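Long-range contacts in ABC transporter, substrate-binding protein (Streptococcus pneumoniae, PDB 5G5Y), which binds fructooligosaccharides, preferring tetrasaccharides and larger, as the solute-binding subunit of the FusABC-MsmK import complex: residues Gly216-Thr221 against Ile481-Tyr486; Leu210-Asp215 against Asn420-Val425; Gly204-His209 against Arg299-Gly304; Ala440-Tyr445 against Lys468-Tyr473. One frame throughout, in Å; residues are numbered along the deposited sequence.

How the contacts relate
Contacts 2 and 3 are buried, contact 4 is partly buried, and contact 1 lies at the surface. Contacts 1 and 2 grip the same two-stranded hairpin: helix 475-492 packs on strand 218-220, and the loop 420-425 on strand 210-212. Contact 3 secures the loop leading into that hairpin, and Asn301 ties it to contact 2 by bonding Tyr422 N and Leu210 O. Contact 4 joins two helices beyond the hairpin and reaches contact 1 through Phe220, which packs on Met442 and Leu470. The chemistry changes with place: direct hydrogen bonds from side-chain amides in contacts 1 and 3, apolar packing with bridging waters in contact 2, aromatic packing beside zinc in contact 4.

Contact 1: residues Gly216-Thr221 against Ile481-Tyr486; sequences GKVDFT and IKQKYY. With CA (calcium ion), chain D.
The Gln483 amide meets the backbone on either side of Lys217 with both of its polar atoms, while the Tyr486 ring takes Val218 CG1 and Gly216 O obliquely. The setting is strand 218-220 of a small antiparallel hairpin lying against helix 475-492, the two running nearly antiparallel. Gln483 NE2 donates to Gly216 O (3.0 Å), which lies close to the amide plane. Its OE1 accepts from Val218 N at 2.8 Å along an almost straight line (171°). This is the O and N pair that a parallel strand neighbour would use, so the two bonds fix the amide's rotation. The bend at chi2 (70°) sets CD beside the backbone of Gly216 to Val218. Val218 points at the helix, with CG2 3.3 Å from Gln483 OE1 and CG1 4.0 Å from Tyr486 CB. Asp219 faces away, toward calcium, which Asp223 and Asn224 also bind; Asp219 OD1 and Phe220 O each stand 2.4 Å from the calcium ion.

Contact 2: residues Leu210-Asp215 against Asn420-Val425; sequences LVVGND and NNYPRV
Leu210 and Val212 pack on Tyr422 and its neighbours in a buried contact that joins one strand of a hairpin to the loop between helices 399-412 and 429-455. Along one edge the packing is apolar, along the other it is bridged by water. Leu210 CD2 sits over one face of the Tyr422 ring as a CH-pi contact, 4.1 Å from the centroid and shifted toward the rim at CD1; Pro423 CD lies over the opposite face. Val212 CG2 comes in near the plane of the same ring, at its edge, and also rests 3.5 Å from Asn421 O. Beyond the ring, Tyr422 OH is hydrogen-bonded to Lys482 O of helix 475-492. The backbones are linked through ordered water. One molecule accepts from Val212 N (3.1 Å) and donates to Asn420 O (2.8 Å). A second accepts from Asn420 N (3.0 Å) and has Val212 O and Asn214 OD1 close by. Both strand residues that pack here turn the same way, while Val211 between them points away and touches Asp219 and Thr221. That alternation is typical of a beta strand, here 210-212, paired antiparallel with the calcium-binding strand 218-220.

Contact 3: residues Gly204-His209 against Arg299-Gly304; sequences GDNDDH and RTNGMG
Asn206 leads a type I beta turn, Asn206 to His209, and its side chain reaches across to the loop 299-304. From the backbone outward, CB lies 4.1 Å from Thr300 CA. CG occupies the crowded position between the backbone N and the carbonyl carbon (chi1 59°), 4.0 Å from Arg299 O. At the tip the amide splits its work: OD1 turns back to its own loop and accepts a weak bond from Asp208 N, and ND2 donates to Arg299 O (3.0 Å), which it meets in the carbonyl plane on a lone pair. ND2 also bonds Leu210 O at the start of the hairpin strand. The turn then delivers Asp208 to Asn301. Asn301 ND2 donates to Asp208 OD2 (3.0 Å, 161°) on the anti lone pair, with the carboxylate and amide nearly coplanar. Asn301 serves three places at once, since its ND2 also bonds Leu210 O and its OD1 receives Tyr422 N. Buried amide groups of both loops thus find partners. Further along, Thr300 OG1, also hydrogen-bonded to His133 O, takes Gly302 N in an ST turn, and Gly304 is backbone-bonded to the substrate-binding Glu123, consistent with a place near the sugar site. His209 ND1 donates to the syn lone pair of Asp205 OD1 at 2.9 Å. Between the loops, one water donates to Asp208 OD2 and accepts from Asn301 N, each at 2.9 Å.

Contact 4: residues Ala440-Tyr445 against Lys468-Tyr473; sequences ADMNDY and KELEKY. With ZN (zinc ion), chain H.
Tyr473 turns its edge to the face of Tyr445, a T-shaped pair that closes the packing between antiparallel helices 429-455 and 459-472. The centroids are 5.6 Å apart and the planes stand at 67°, with Tyr473 CE2 over the Tyr445 ring and 3.9 Å from its CG. One face of Tyr473 carries the backbone O of Asp441, set toward the ring's rim, while Asp441 CB comes within 3.6 Å of CD1. Met442 CB approaches the same ring obliquely at CD2, so Tyr473 is wedged against a whole turn of the opposing helix. Tyr445, its CG anti to the backbone N (chi1 173°), extends across to the other helix. Leu470 CD2 lies in the plane of its ring, at the edge, 4.0 Å from Tyr445 CD2, and Glu469 crosses at about a right angle near the hydroxyl, with its CB 3.3 Å from Tyr445 OH. Glu469 carries its own carboxylate on to a salt bridge with Lys472 NZ. Deeper in, Met442 and Leu470 meet loosely and both touch Phe220 of the hairpin strand 218-220, which connects this helix pair to the calcium site. At the outer end Asp441 shares a zinc ion with His437, one helical turn earlier. Its OD2 binds that zinc at 2.0 Å and also accepts a hydrogen bond from a water that donates a second one to Tyr473 O at 2.7 Å.

Contact 1: residues Gly216-Thr221 against Ile481-Tyr486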
loop_
_atom_site.group_PDB
_atom_site.type_symbol
_atom_site.label_atom_id
_atom_site.label_comp_id
_atom_site.label_asym_id
_atom_site.label_seq_id
_atom_site.Cartn_x
_atom_site.Cartn_y
_atom_site.Cartn_z
ATOM N N GLY A 216 13.356 -1.856 19.768
ATOM C CA GLY A 216 12.188 -2.742 19.816
ATOM C C GLY A 216 10.951 -2.027 20.341
ATOM O O GLY A 216 9.967 -2.671 20.621
ATOM N N LYS A 217 11.030 -0.707 20.521
ATOM C CA LYS A 217 9.929 0.077 21.056
ATOM C C LYS A 217 9.210 0.832 19.971
ATOM O O LYS A 217 9.819 1.527 19.152
ATOM C CB LYS A 217 10.409 1.028 22.151
ATOM C CG LYS A 217 11.021 0.277 23.344
ATOM C CD LYS A 217 10.197 -0.936 23.803
ATOM C CE LYS A 217 10.594 -1.377 25.214
ATOM N NZ LYS A 217 10.075 -2.739 25.519
ATOM N N VAL A 218 7.894 0.716 19.993
ATOM C CA VAL A 218 7.059 1.399 19.014
ATOM C C VAL A 218 7.132 2.890 19.391
ATOM O O VAL A 218 7.187 3.224 20.568
ATOM C CB VAL A 218 5.604 0.871 18.984
ATOM C CG1 VAL A 218 5.554 -0.627 18.698
ATOM C CG2 VAL A 218 4.859 1.155 20.276
ATOM N N ASP A 219 7.189 3.761 18.408
ATOM C CA ASP A 219 7.268 5.220 18.643
ATOM C C ASP A 219 6.188 5.962 17.871
ATOM O O ASP A 219 6.068 5.827 16.641
ATOM C CB ASP A 219 8.680 5.697 18.253
ATOM C CG ASP A 219 8.934 7.193 18.533
ATOM O OD1 ASP A 219 8.270 7.791 19.393
ATOM O OD2 ASP A 219 9.842 7.766 17.899
ATOM N N PHE A 220 5.367 6.732 18.592
ATOM C CA PHE A 220 4.372 7.607 17.959
ATOM C C PHE A 220 5.103 8.832 17.444
ATOM O O PHE A 220 5.775 9.516 18.208
ATOM C CB PHE A 220 3.271 7.988 18.933
ATOM C CG PHE A 220 2.123 8.696 18.300
ATOM C CD1 PHE A 220 1.211 7.999 17.551
ATOM C CD2 PHE A 220 1.943 10.072 18.499
ATOM C CE1 PHE A 220 0.117 8.643 16.996
ATOM C CE2 PHE A 220 0.855 10.723 17.918
ATOM C CZ PHE A 220 -0.045 9.989 17.179
ATOM N N THR A 221 5.059 9.074 16.147
ATOM C CA THR A 221 5.920 10.084 15.566
ATOM C C THR A 221 5.421 11.507 15.789
ATOM O O THR A 221 6.201 12.447 15.791
ATOM C CB THR A 221 6.081 9.853 14.067
ATOM O OG1 THR A 221 4.787 9.797 13.486
ATOM C CG2 THR A 221 6.827 8.549 13.794
ATOM N N ILE A 481 -1.183 -0.869 23.466
ATOM C CA ILE A 481 -1.782 -1.900 22.621
ATOM C C ILE A 481 -0.851 -2.274 21.445
ATOM O O ILE A 481 -0.602 -3.467 21.191
ATOM C CB ILE A 481 -3.164 -1.508 22.095
ATOM C CG1 ILE A 481 -4.158 -1.469 23.272
ATOM C CG2 ILE A 481 -3.603 -2.492 21.013
ATOM C CD1 ILE A 481 -5.373 -0.626 22.995
ATOM N N LYS A 482 -0.337 -1.261 20.767
ATOM C CA LYS A 482 0.549 -1.484 19.625
ATOM C C LYS A 482 1.808 -2.234 20.051
ATOM O O LYS A 482 2.271 -3.178 19.368
ATOM C CB LYS A 482 0.868 -0.161 18.929
ATOM C CG LYS A 482 -0.320 0.502 18.205
ATOM C CD LYS A 482 -0.622 -0.162 16.876
ATOM C CE LYS A 482 -1.837 0.445 16.173
ATOM N NZ LYS A 482 -1.997 -0.140 14.808
ATOM N N GLN A 483 2.367 -1.845 21.197
ATOM C CA GLN A 483 3.559 -2.504 21.710
ATOM C C GLN A 483 3.261 -3.940 22.092
ATOM O O GLN A 483 4.081 -4.808 21.870
ATOM C CB GLN A 483 4.133 -1.742 22.933
ATOM C CG GLN A 483 5.472 -2.219 23.392
ATOM C CD GLN A 483 6.571 -1.882 22.411
ATOM O OE1 GLN A 483 6.817 -0.718 22.140
ATOM N NE2 GLN A 483 7.280 -2.897 21.923
ATOM N N LYS A 484 2.094 -4.195 22.693
ATOM C CA LYS A 484 1.719 -5.543 23.035
ATOM C C LYS A 484 1.721 -6.478 21.812
ATOM O O LYS A 484 2.309 -7.559 21.833
ATOM C CB LYS A 484 0.352 -5.544 23.733
ATOM C CG LYS A 484 -0.201 -6.913 24.131
ATOM C CD LYS A 484 -1.575 -6.772 24.795
ATOM C CE LYS A 484 -2.669 -6.520 23.774
ATOM N NZ LYS A 484 -4.038 -6.546 24.364
ATOM N N TYR A 485 1.050 -6.072 20.757
ATOM C CA TYR A 485 1.027 -6.887 19.552
ATOM C C TYR A 485 2.397 -7.008 18.866
ATOM O O TYR A 485 2.704 -8.064 18.311
ATOM C CB TYR A 485 -0.043 -6.398 18.588
ATOM C CG TYR A 485 -1.420 -6.762 19.062
ATOM C CD1 TYR A 485 -1.920 -8.046 18.857
ATOM C CD2 TYR A 485 -2.212 -5.844 19.757
ATOM C CE1 TYR A 485 -3.166 -8.405 19.316
ATOM C CE2 TYR A 485 -3.471 -6.192 20.205
ATOM C CZ TYR A 485 -3.937 -7.485 20.000
ATOM O OH TYR A 485 -5.188 -7.874 20.460
ATOM N N TYR A 486 3.205 -5.952 18.930
ATOM C CA TYR A 486 4.565 -5.997 18.383
ATOM C C TYR A 486 5.401 -7.060 19.091
ATOM O O TYR A 486 6.056 -7.909 18.440
ATOM C CB TYR A 486 5.248 -4.629 18.447
ATOM C CG TYR A 486 6.609 -4.690 17.813
ATOM C CD1 TYR A 486 6.735 -4.667 16.444
ATOM C CD2 TYR A 486 7.773 -4.848 18.569
ATOM C CE1 TYR A 486 7.966 -4.760 15.825
ATOM C CE2 TYR A 486 9.040 -4.937 17.940
ATOM C CZ TYR A 486 9.105 -4.904 16.549
ATOM O OH TYR A 486 10.285 -5.011 15.802
HETATM CA CA CA D . 6.981 9.664 20.252
HETATM O O HOH W 1 5.762 7.673 21.362
HETATM O O HOH W 2 8.870 9.145 21.505
HETATM O O HOH W 3 7.392 10.327 22.608
#

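Contact 2: residues Leu210-Asp215 against Asn420-Val425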
loop_
_atom_site.group_PDB
_atom_site.type_symbol
_atom_site.label_atom_id
_atom_site.label_comp_id
_atom_site.label_asym_id
_atom_site.label_seq_id
_atom_site.Cartn_x
_atom_site.Cartn_y
_atom_site.Cartn_z
ATOM N N LEU A 210 3.480 6.018 13.224
ATOM C CA LEU A 210 4.052 4.966 14.051
ATOM C C LEU A 210 5.243 4.311 13.374
ATOM O O LEU A 210 5.106 3.732 12.290
ATOM C CB LEU A 210 2.988 3.926 14.355
ATOM C CG LEU A 210 3.258 3.013 15.530
ATOM C CD1 LEU A 210 2.994 3.741 16.840
ATOM C CD2 LEU A 210 2.338 1.800 15.431
ATOM N N VAL A 211 6.400 4.412 14.032
ATOM C CA VAL A 211 7.611 3.663 13.625
ATOM C C VAL A 211 8.041 2.699 14.730
ATOM O O VAL A 211 7.486 2.730 15.831
ATOM C CB VAL A 211 8.768 4.626 13.219
ATOM C CG1 VAL A 211 8.350 5.441 12.008
ATOM C CG2 VAL A 211 9.188 5.526 14.369
ATOM N N VAL A 212 9.029 1.852 14.433
ATOM C CA VAL A 212 9.564 0.898 15.414
ATOM C C VAL A 212 11.039 1.177 15.528
ATOM O O VAL A 212 11.743 1.044 14.551
ATOM C CB VAL A 212 9.386 -0.580 15.004
ATOM C CG1 VAL A 212 9.895 -1.511 16.115
ATOM C CG2 VAL A 212 7.937 -0.875 14.709
ATOM N N GLY A 213 11.477 1.589 16.713
ATOM C CA GLY A 213 12.874 1.913 16.978
ATOM C C GLY A 213 13.737 0.684 17.064
ATOM O O GLY A 213 13.251 -0.432 17.317
ATOM N N ASN A 214 15.031 0.856 16.824
ATOM C CA ASN A 214 15.947 -0.289 16.890
ATOM C C ASN A 214 16.132 -0.869 18.334
ATOM O O ASN A 214 16.757 -1.930 18.520
ATOM C CB ASN A 214 17.288 0.059 16.222
ATOM C CG ASN A 214 17.156 0.186 14.729
ATOM O OD1 ASN A 214 16.194 -0.333 14.139
ATOM N ND2 ASN A 214 18.083 0.882 14.106
ATOM N N ASP A 215 15.573 -0.192 19.326
ATOM C CA ASP A 215 15.380 -0.791 20.663
ATOM C C ASP A 215 14.155 -1.710 20.814
ATOM O O ASP A 215 13.946 -2.306 21.871
ATOM C CB ASP A 215 15.350 0.313 21.712
ATOM C CG ASP A 215 14.221 1.303 21.523
ATOM O OD1 ASP A 215 13.453 1.247 20.520
ATOM O OD2 ASP A 215 14.118 2.186 22.408
ATOM N N ASN A 420 13.164 -2.688 11.578
ATOM C CA ASN A 420 11.790 -3.097 11.446
ATOM C C ASN A 420 10.853 -1.964 11.170
ATOM O O ASN A 420 11.113 -0.816 11.514
ATOM C CB ASN A 420 11.333 -3.827 12.716
ATOM C CG ASN A 420 11.959 -5.230 12.817
ATOM O OD1 ASN A 420 11.807 -6.054 11.918
ATOM N ND2 ASN A 420 12.708 -5.449 13.828
ATOM N N ASN A 421 9.737 -2.329 10.560
ATOM C CA ASN A 421 8.515 -1.473 10.554
ATOM C C ASN A 421 7.436 -2.182 11.401
ATOM O O ASN A 421 7.741 -3.168 12.083
ATOM C CB ASN A 421 8.061 -1.115 9.129
ATOM C CG ASN A 421 7.621 -2.313 8.318
ATOM O OD1 ASN A 421 7.641 -3.431 8.813
ATOM N ND2 ASN A 421 7.196 -2.083 7.077
ATOM N N TYR A 422 6.223 -1.628 11.433
ATOM C CA TYR A 422 5.156 -2.160 12.302
ATOM C C TYR A 422 4.377 -3.229 11.522
ATOM O O TYR A 422 3.854 -2.921 10.429
ATOM C CB TYR A 422 4.175 -1.053 12.767
ATOM C CG TYR A 422 3.306 -1.617 13.890
ATOM C CD1 TYR A 422 3.785 -1.676 15.178
ATOM C CD2 TYR A 422 2.056 -2.179 13.632
ATOM C CE1 TYR A 422 3.027 -2.252 16.196
ATOM C CE2 TYR A 422 1.301 -2.781 14.646
ATOM C CZ TYR A 422 1.796 -2.824 15.914
ATOM O OH TYR A 422 1.020 -3.384 16.921
ATOM N N PRO A 423 4.270 -4.455 12.065
ATOM C CA PRO A 423 3.675 -5.542 11.302
ATOM C C PRO A 423 2.132 -5.487 11.276
ATOM O O PRO A 423 1.500 -5.000 12.214
ATOM C CB PRO A 423 4.168 -6.784 12.027
ATOM C CG PRO A 423 4.329 -6.347 13.434
ATOM C CD PRO A 423 4.755 -4.913 13.386
ATOM N N ARG A 424 1.560 -6.028 10.219
ATOM C CA ARG A 424 0.098 -6.040 10.005
ATOM C C ARG A 424 -0.615 -7.089 10.889
ATOM O O ARG A 424 -1.273 -7.956 10.354
ATOM C CB ARG A 424 -0.183 -6.401 8.520
ATOM C CG ARG A 424 0.212 -5.379 7.477
ATOM C CD ARG A 424 -0.364 -4.048 7.889
ATOM N NE ARG A 424 -0.444 -3.093 6.803
ATOM C CZ ARG A 424 -0.364 -1.768 6.959
ATOM N NH1 ARG A 424 -0.186 -1.209 8.150
ATOM N NH2 ARG A 424 -0.457 -0.989 5.895
ATOM N N VAL A 425 -0.495 -6.982 12.210
ATOM C CA VAL A 425 -0.966 -8.016 13.125
ATOM C C VAL A 425 -2.484 -8.091 13.110
ATOM O O VAL A 425 -3.126 -7.114 12.832
ATOM C CB VAL A 425 -0.475 -7.778 14.571
ATOM C CG1 VAL A 425 1.003 -8.107 14.659
ATOM C CG2 VAL A 425 -0.771 -6.346 15.035
HETATM O O HOH W 4 10.090 1.834 11.550
HETATM O O HOH W 5 13.471 -1.076 14.073
HETATM O O HOH W 6 13.303 -3.339 15.571
#

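Contact 3: residues Gly204-His209 against Arg299-Gly304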
loop_
_atom_site.group_PDB
_atom_site.type_symbol
_atom_site.label_atom_id
_atom_site.label_comp_id
_atom_site.label_asym_id
_atom_site.label_seq_id
_atom_site.Cartn_x
_atom_site.Cartn_y
_atom_site.Cartn_z
ATOM N N GLY A 204 11.182 11.106 11.760
ATOM C CA GLY A 204 10.253 11.317 10.671
ATOM C C GLY A 204 8.839 10.896 11.009
ATOM O O GLY A 204 8.444 10.891 12.180
ATOM N N ASP A 205 8.081 10.564 9.976
ATOM C CA ASP A 205 6.630 10.390 10.087
ATOM C C ASP A 205 6.095 9.448 8.999
ATOM O O ASP A 205 6.721 9.253 7.960
ATOM C CB ASP A 205 5.945 11.760 9.992
ATOM C CG ASP A 205 4.477 11.744 10.440
ATOM O OD1 ASP A 205 4.110 10.887 11.302
ATOM O OD2 ASP A 205 3.688 12.613 9.924
ATOM N N ASN A 206 4.921 8.878 9.229
ATOM C CA ASN A 206 4.234 8.139 8.172
ATOM C C ASN A 206 2.741 8.218 8.424
ATOM O O ASN A 206 2.335 8.821 9.426
ATOM C CB ASN A 206 4.747 6.709 8.077
ATOM C CG ASN A 206 4.578 5.924 9.360
ATOM O OD1 ASN A 206 3.556 6.033 10.056
ATOM N ND2 ASN A 206 5.552 5.074 9.661
ATOM N N ASP A 207 1.939 7.632 7.540
ATOM C CA ASP A 207 0.467 7.782 7.637
ATOM C C ASP A 207 -0.123 7.161 8.892
ATOM O O ASP A 207 -1.220 7.526 9.261
ATOM C CB ASP A 207 -0.220 7.258 6.367
ATOM C CG ASP A 207 -0.022 8.177 5.173
ATOM O OD1 ASP A 207 0.428 9.341 5.373
ATOM O OD2 ASP A 207 -0.317 7.758 4.026
ATOM N N ASP A 208 0.572 6.214 9.524
ATOM C CA ASP A 208 0.145 5.662 10.830
ATOM C C ASP A 208 0.693 6.448 12.035
ATOM O O ASP A 208 0.349 6.146 13.170
ATOM C CB ASP A 208 0.637 4.229 10.993
ATOM C CG ASP A 208 0.099 3.295 9.920
ATOM O OD1 ASP A 208 -1.108 3.318 9.642
ATOM O OD2 ASP A 208 0.895 2.530 9.332
ATOM N N HIS A 209 1.565 7.430 11.781
ATOM C CA HIS A 209 2.344 8.119 12.815
ATOM C C HIS A 209 3.017 7.134 13.767
ATOM O O HIS A 209 3.073 7.369 14.977
ATOM C CB HIS A 209 1.501 9.121 13.592
ATOM C CG HIS A 209 0.713 10.048 12.727
ATOM N ND1 HIS A 209 1.302 10.874 11.794
ATOM C CD2 HIS A 209 -0.619 10.260 12.630
ATOM C CE1 HIS A 209 0.361 11.516 11.124
ATOM N NE2 HIS A 209 -0.808 11.178 11.624
ATOM N N ARG A 299 10.459 4.526 7.488
ATOM C CA ARG A 299 9.740 3.489 6.755
ATOM C C ARG A 299 8.250 3.626 7.015
ATOM O O ARG A 299 7.817 3.872 8.166
ATOM C CB ARG A 299 10.211 2.138 7.199
ATOM C CG ARG A 299 11.630 1.899 6.830
ATOM C CD ARG A 299 12.148 0.596 7.413
ATOM N NE ARG A 299 11.495 -0.543 6.801
ATOM C CZ ARG A 299 11.728 -1.819 7.102
ATOM N NH1 ARG A 299 12.599 -2.211 8.047
ATOM N NH2 ARG A 299 11.052 -2.752 6.432
ATOM N N THR A 300 7.457 3.498 5.964
ATOM C CA THR A 300 6.006 3.320 6.158
ATOM C C THR A 300 5.788 1.911 6.733
ATOM O O THR A 300 6.738 1.111 6.798
ATOM C CB THR A 300 5.172 3.350 4.837
ATOM O OG1 THR A 300 5.431 2.159 4.072
ATOM C CG2 THR A 300 5.470 4.586 4.029
ATOM N N ASN A 301 4.527 1.625 7.096
ATOM C CA ASN A 301 4.128 0.289 7.483
ATOM C C ASN A 301 3.358 -0.448 6.378
ATOM O O ASN A 301 2.778 -1.497 6.614
ATOM C CB ASN A 301 3.371 0.319 8.807
ATOM C CG ASN A 301 4.155 1.018 9.894
ATOM O OD1 ASN A 301 5.340 0.708 10.103
ATOM N ND2 ASN A 301 3.551 1.987 10.545
ATOM N N GLY A 302 3.460 0.054 5.160
ATOM C CA GLY A 302 2.820 -0.566 4.020
ATOM C C GLY A 302 3.362 -1.939 3.723
ATOM O O GLY A 302 4.552 -2.209 3.929
ATOM N N MET A 303 2.496 -2.810 3.220
ATOM C CA MET A 303 2.915 -4.175 2.886
ATOM C C MET A 303 1.965 -4.712 1.829
ATOM O O MET A 303 0.757 -4.478 1.922
ATOM C CB MET A 303 2.867 -5.056 4.136
ATOM C CG MET A 303 3.688 -6.337 4.007
ATOM S SD MET A 303 3.281 -7.628 5.218
ATOM C CE MET A 303 4.756 -8.610 5.074
ATOM N N GLY A 304 2.491 -5.453 0.851
ATOM C CA GLY A 304 1.656 -6.125 -0.151
ATOM C C GLY A 304 1.025 -7.354 0.479
ATOM O O GLY A 304 1.470 -8.494 0.276
HETATM O O HOH W 7 2.565 3.718 7.252
#

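Contact 4: residues Ala440-Tyr445 against Lys468-Tyr473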
loop_
_atom_site.group_PDB
_atom_site.type_symbol
_atom_site.label_atom_id
_atom_site.label_comp_id
_atom_site.label_asym_id
_atom_site.label_seq_id
_atom_site.Cartn_x
_atom_site.Cartn_y
_atom_site.Cartn_z
ATOM N N ALA A 440 -10.266 7.403 15.287
ATOM C CA ALA A 440 -11.385 8.265 14.892
ATOM C C ALA A 440 -11.344 9.595 15.652
ATOM O O ALA A 440 -11.671 10.619 15.092
ATOM C CB ALA A 440 -12.712 7.567 15.070
ATOM N N ASP A 441 -10.920 9.585 16.912
ATOM C CA ASP A 441 -10.840 10.795 17.711
ATOM C C ASP A 441 -9.645 11.642 17.383
ATOM O O ASP A 441 -9.738 12.887 17.376
ATOM C CB ASP A 441 -10.770 10.466 19.208
ATOM C CG ASP A 441 -12.130 10.054 19.813
ATOM O OD1 ASP A 441 -13.182 9.996 19.125
ATOM O OD2 ASP A 441 -12.091 9.824 21.033
ATOM N N MET A 442 -8.480 11.006 17.210
ATOM C CA MET A 442 -7.237 11.782 17.149
ATOM C C MET A 442 -6.703 12.107 15.740
ATOM O O MET A 442 -6.053 13.123 15.611
ATOM C CB MET A 442 -6.131 11.243 18.052
ATOM C CG MET A 442 -5.288 10.126 17.546
ATOM S SD MET A 442 -3.937 9.780 18.714
ATOM C CE MET A 442 -3.479 8.233 17.912
ATOM N N ASN A 443 -7.036 11.310 14.721
ATOM C CA ASN A 443 -6.366 11.427 13.415
ATOM C C ASN A 443 -6.607 12.775 12.758
ATOM O O ASN A 443 -5.646 13.462 12.346
ATOM C CB ASN A 443 -6.721 10.268 12.476
ATOM C CG ASN A 443 -6.016 8.971 12.872
ATOM O OD1 ASN A 443 -5.211 8.959 13.805
ATOM N ND2 ASN A 443 -6.301 7.895 12.163
ATOM N N ASP A 444 -7.864 13.182 12.676
ATOM C CA ASP A 444 -8.211 14.472 12.069
ATOM C C ASP A 444 -7.645 15.618 12.896
ATOM O O ASP A 444 -7.200 16.599 12.335
ATOM C CB ASP A 444 -9.732 14.641 11.885
ATOM C CG ASP A 444 -10.327 13.711 10.782
ATOM O OD1 ASP A 444 -9.628 13.360 9.825
ATOM O OD2 ASP A 444 -11.528 13.345 10.863
ATOM N N TYR A 445 -7.632 15.470 14.216
ATOM C CA TYR A 445 -7.032 16.482 15.126
ATOM C C TYR A 445 -5.539 16.707 14.856
ATOM O O TYR A 445 -5.041 17.843 14.805
ATOM C CB TYR A 445 -7.257 16.068 16.592
ATOM C CG TYR A 445 -6.548 16.931 17.590
ATOM C CD1 TYR A 445 -7.011 18.219 17.886
ATOM C CD2 TYR A 445 -5.414 16.483 18.243
ATOM C CE1 TYR A 445 -6.340 19.017 18.799
ATOM C CE2 TYR A 445 -4.734 17.267 19.146
ATOM C CZ TYR A 445 -5.199 18.554 19.422
ATOM O OH TYR A 445 -4.507 19.344 20.328
ATOM N N LYS A 468 -0.903 17.020 25.552
ATOM C CA LYS A 468 -1.906 16.700 26.568
ATOM C C LYS A 468 -3.248 16.251 25.967
ATOM O O LYS A 468 -3.920 15.356 26.496
ATOM C CB LYS A 468 -2.157 17.921 27.486
ATOM C CG LYS A 468 -0.979 18.293 28.369
ATOM C CD LYS A 468 -1.381 19.473 29.262
ATOM C CE LYS A 468 -0.207 20.119 29.980
ATOM N NZ LYS A 468 0.773 19.103 30.433
ATOM N N GLU A 469 -3.646 16.898 24.880
ATOM C CA GLU A 469 -4.879 16.571 24.183
ATOM C C GLU A 469 -4.793 15.144 23.577
ATOM O O GLU A 469 -5.733 14.380 23.651
ATOM C CB GLU A 469 -5.136 17.609 23.092
ATOM C CG GLU A 469 -6.555 17.840 22.810
ATOM C CD GLU A 469 -7.343 18.378 24.016
ATOM O OE1 GLU A 469 -6.835 19.043 24.934
ATOM O OE2 GLU A 469 -8.523 18.175 23.949
ATOM N N LEU A 470 -3.630 14.801 23.028
ATOM C CA LEU A 470 -3.401 13.462 22.528
ATOM C C LEU A 470 -3.541 12.418 23.623
ATOM O O LEU A 470 -4.095 11.345 23.383
ATOM C CB LEU A 470 -2.014 13.364 21.851
ATOM C CG LEU A 470 -1.785 14.145 20.572
ATOM C CD1 LEU A 470 -0.381 13.879 20.042
ATOM C CD2 LEU A 470 -2.806 13.805 19.520
ATOM N N GLU A 471 -3.057 12.727 24.819
ATOM C CA GLU A 471 -3.231 11.815 25.955
ATOM C C GLU A 471 -4.686 11.746 26.395
ATOM O O GLU A 471 -5.156 10.665 26.704
ATOM C CB GLU A 471 -2.324 12.153 27.144
ATOM C CG GLU A 471 -2.461 11.193 28.330
ATOM C CD GLU A 471 -2.317 9.710 27.929
ATOM O OE1 GLU A 471 -1.682 9.412 26.871
ATOM O OE2 GLU A 471 -2.831 8.828 28.647
ATOM N N LYS A 472 -5.414 12.856 26.389
ATOM C CA LYS A 472 -6.853 12.768 26.645
ATOM C C LYS A 472 -7.580 11.854 25.662
ATOM O O LYS A 472 -8.569 11.214 26.031
ATOM C CB LYS A 472 -7.510 14.137 26.633
ATOM C CG LYS A 472 -7.106 15.017 27.806
ATOM C CD LYS A 472 -7.577 16.428 27.520
ATOM C CE LYS A 472 -7.026 17.464 28.465
ATOM N NZ LYS A 472 -7.592 18.779 28.043
ATOM N N TYR A 473 -7.128 11.839 24.395
ATOM C CA TYR A 473 -7.687 10.936 23.407
ATOM C C TYR A 473 -7.202 9.490 23.532
ATOM O O TYR A 473 -7.695 8.621 22.798
ATOM C CB TYR A 473 -7.399 11.400 21.984
ATOM C CG TYR A 473 -8.167 12.608 21.517
ATOM C CD1 TYR A 473 -9.553 12.708 21.688
ATOM C CD2 TYR A 473 -7.516 13.631 20.866
ATOM C CE1 TYR A 473 -10.251 13.802 21.208
ATOM C CE2 TYR A 473 -8.199 14.719 20.378
ATOM C CZ TYR A 473 -9.569 14.805 20.552
ATOM O OH TYR A 473 -10.188 15.925 20.082
HETATM ZN ZN ZN H . -13.726 9.216 22.086
HETATM O O HOH W 8 -10.195 8.095 22.049
#